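Local coordinates for protein possible thiamine biosynthesis enzyme (Candida albicans, PDB 2X7Q) that is of unknown function but has the periplasmic binding protein fold and may bind a small ligand linked to thiamine biosynthesis, at residues A[19-24]-A[48-53]. The protein carries 1 engineered substitution. Sequence-based numbering, arbitrary orientation.
Sequences VAYIPE and FVKVPE
Val19 and Tyr21 join Val49 and Val51 through three backbone hydrogen bonds between parallel segments 19-24 and 48-53. Val19 also bonds to Glu47, so the ladder begins earlier. Val49 N donates to Val19 O at 2.7 Å, nearly straight at hydrogen, with the donor tilted from the carbonyl plane. Val49 O accepts Tyr21 N at 3.0 Å. Tyr21 O takes Val51 N, just past the end of strand 46-50, at 2.8 Å; this donor lies nearly along the C=O axis, but the bond is bent to 147° at hydrogen. CA-H groups supplement two acceptors: Phe48 CA lies by Val19 O, and Ala20 CA by Val49 O. Ala20 bonds on the other side, to Ile69 and Ile71 of strand 69-73.

On one face, the edge of the Phe48 ring points toward the face of Tyr21, offset, with planes at 83°. Tyr21 CG sits between its own N and C (chi1 76°), where the ring it carries lies against Phe48 CB and Lys50 CA, the latter an off-centre CH-pi contact 4.2 Å from the centroid. Lys50 CG, anti to its backbone N, meets Pro23 CG at 3.5 Å, the side chains crossing at about a right angle. Pro23 centres an inverse gamma turn, in which Glu24 N bonds weakly to Ile22 O.

On the other face, Ala20 CB meets Val51 CG2, and both residues pack on Leu58 of helix 55-63. Outermost strand 46-50 follows strand 17-21 through helices 28-35 and 38-41, a beta-alpha-beta unit of the binding-protein fold. The chemistry implies satisfied backbone groups at the bonds named, a buried Ala20/Val51 side and a partly open aromatic side.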
loop_
_atom_site.group_PDB
_atom_site.type_symbol
_atom_site.label_atom_id
_atom_site.label_comp_id
_atom_site.label_asym_id
_atom_site.label_seq_id
_atom_site.Cartn_x
_atom_site.Cartn_y
_atom_site.Cartn_z
ATOM N N VAL A 19 -9.386 -1.111 12.899
ATOM C CA VAL A 19 -8.559 -0.613 11.805
ATOM C C VAL A 19 -7.473 -1.612 11.407
ATOM O O VAL A 19 -6.607 -1.960 12.212
ATOM C CB VAL A 19 -7.902 0.730 12.172
ATOM C CG1 VAL A 19 -7.022 1.222 11.036
ATOM C CG2 VAL A 19 -8.962 1.765 12.520
ATOM N N ALA A 20 -7.529 -2.069 10.160
ATOM C CA ALA A 20 -6.530 -2.995 9.633
ATOM C C ALA A 20 -5.369 -2.233 9.006
ATOM O O ALA A 20 -5.581 -1.343 8.185
ATOM C CB ALA A 20 -7.153 -3.929 8.622
ATOM N N TYR A 21 -4.148 -2.578 9.403
ATOM C CA TYR A 21 -2.955 -1.913 8.891
ATOM C C TYR A 21 -1.858 -2.921 8.556
ATOM O O TYR A 21 -1.916 -4.081 8.971
ATOM C CB TYR A 21 -2.425 -0.911 9.916
ATOM C CG TYR A 21 -1.702 -1.560 11.077
ATOM C CD1 TYR A 21 -0.314 -1.645 11.097
ATOM C CD2 TYR A 21 -2.404 -2.089 12.150
ATOM C CE1 TYR A 21 0.352 -2.236 12.156
ATOM C CE2 TYR A 21 -1.749 -2.680 13.212
ATOM C CZ TYR A 21 -0.372 -2.752 13.211
ATOM O OH TYR A 21 0.275 -3.344 14.271
ATOM N N ILE A 22 -0.856 -2.467 7.813
ATOM C CA ILE A 22 0.286 -3.307 7.476
ATOM C C ILE A 22 1.512 -2.858 8.262
ATOM O O ILE A 22 1.926 -1.705 8.166
ATOM C CB ILE A 22 0.593 -3.263 5.970
ATOM C CG1 ILE A 22 -0.657 -3.618 5.165
ATOM C CG2 ILE A 22 1.743 -4.202 5.633
ATOM C CD1 ILE A 22 -0.479 -3.494 3.671
ATOM N N PRO A 23 2.096 -3.774 9.049
ATOM C CA PRO A 23 3.231 -3.461 9.925
ATOM C C PRO A 23 4.505 -3.143 9.147
ATOM O O PRO A 23 5.393 -3.990 9.035
ATOM C CB PRO A 23 3.415 -4.748 10.735
ATOM C CG PRO A 23 2.864 -5.821 9.865
ATOM C CD PRO A 23 1.709 -5.192 9.132
ATOM N N GLU A 24 4.588 -1.928 8.618
ATOM C CA GLU A 24 5.786 -1.469 7.925
ATOM C C GLU A 24 6.176 -0.076 8.409
ATOM O O GLU A 24 5.538 0.481 9.302
ATOM C CB GLU A 24 5.568 -1.459 6.408
ATOM C CG GLU A 24 5.473 -2.838 5.784
ATOM C CD GLU A 24 5.326 -2.790 4.280
ATOM O OE1 GLU A 24 4.742 -1.817 3.770
ATOM O OE2 GLU A 24 5.779 -3.734 3.602
ATOM N N PHE A 48 -6.657 -1.986 16.605
ATOM C CA PHE A 48 -5.811 -2.202 15.437
ATOM C C PHE A 48 -5.644 -3.681 15.111
ATOM O O PHE A 48 -5.418 -4.504 15.999
ATOM C CB PHE A 48 -4.442 -1.547 15.631
ATOM C CG PHE A 48 -4.465 -0.050 15.512
ATOM C CD1 PHE A 48 -4.598 0.751 16.636
ATOM C CD2 PHE A 48 -4.361 0.559 14.271
ATOM C CE1 PHE A 48 -4.619 2.130 16.525
ATOM C CE2 PHE A 48 -4.382 1.937 14.154
ATOM C CZ PHE A 48 -4.513 2.722 15.282
ATOM N N VAL A 49 -5.758 -4.006 13.828
ATOM C CA VAL A 49 -5.577 -5.372 13.353
ATOM C C VAL A 49 -4.382 -5.453 12.408
ATOM O O VAL A 49 -4.429 -4.947 11.288
ATOM C CB VAL A 49 -6.835 -5.886 12.628
ATOM C CG1 VAL A 49 -6.590 -7.273 12.051
ATOM C CG2 VAL A 49 -8.028 -5.899 13.574
ATOM N N LYS A 50 -3.310 -6.092 12.865
ATOM C CA LYS A 50 -2.100 -6.221 12.062
ATOM C C LYS A 50 -2.288 -7.205 10.909
ATOM O O LYS A 50 -2.738 -8.334 11.108
ATOM C CB LYS A 50 -0.930 -6.671 12.940
ATOM C CG LYS A 50 0.414 -6.718 12.228
ATOM C CD LYS A 50 1.455 -7.456 13.054
ATOM C CE LYS A 50 1.628 -6.833 14.431
ATOM N NZ LYS A 50 2.648 -7.572 15.239
ATOM N N VAL A 51 -1.929 -6.769 9.704
ATOM C CA VAL A 51 -2.015 -7.608 8.516
ATOM C C VAL A 51 -0.675 -7.632 7.785
ATOM O O VAL A 51 -0.446 -6.825 6.890
ATOM C CB VAL A 51 -3.122 -7.109 7.563
ATOM C CG1 VAL A 51 -3.241 -8.027 6.354
ATOM C CG2 VAL A 51 -4.454 -7.013 8.300
ATOM N N PRO A 52 0.213 -8.563 8.172
ATOM C CA PRO A 52 1.565 -8.699 7.611
ATOM C C PRO A 52 1.617 -9.040 6.121
ATOM O O PRO A 52 2.678 -8.864 5.521
ATOM C CB PRO A 52 2.161 -9.874 8.402
ATOM C CG PRO A 52 1.346 -9.977 9.636
ATOM C CD PRO A 52 -0.035 -9.547 9.240
ATOM N N GLU A 53 0.520 -9.524 5.540
ATOM C CA GLU A 53 0.556 -10.021 4.160
ATOM C C GLU A 53 -0.081 -9.096 3.122
ATOM O O GLU A 53 -0.494 -9.551 2.055
ATOM C CB GLU A 53 -0.066 -11.419 4.059
ATOM C CG GLU A 53 -0.289 -12.116 5.386
ATOM C CD GLU A 53 -1.616 -11.749 6.006
ATOM O OE1 GLU A 53 -1.723 -11.762 7.247
ATOM O OE2 GLU A 53 -2.556 -11.444 5.246
#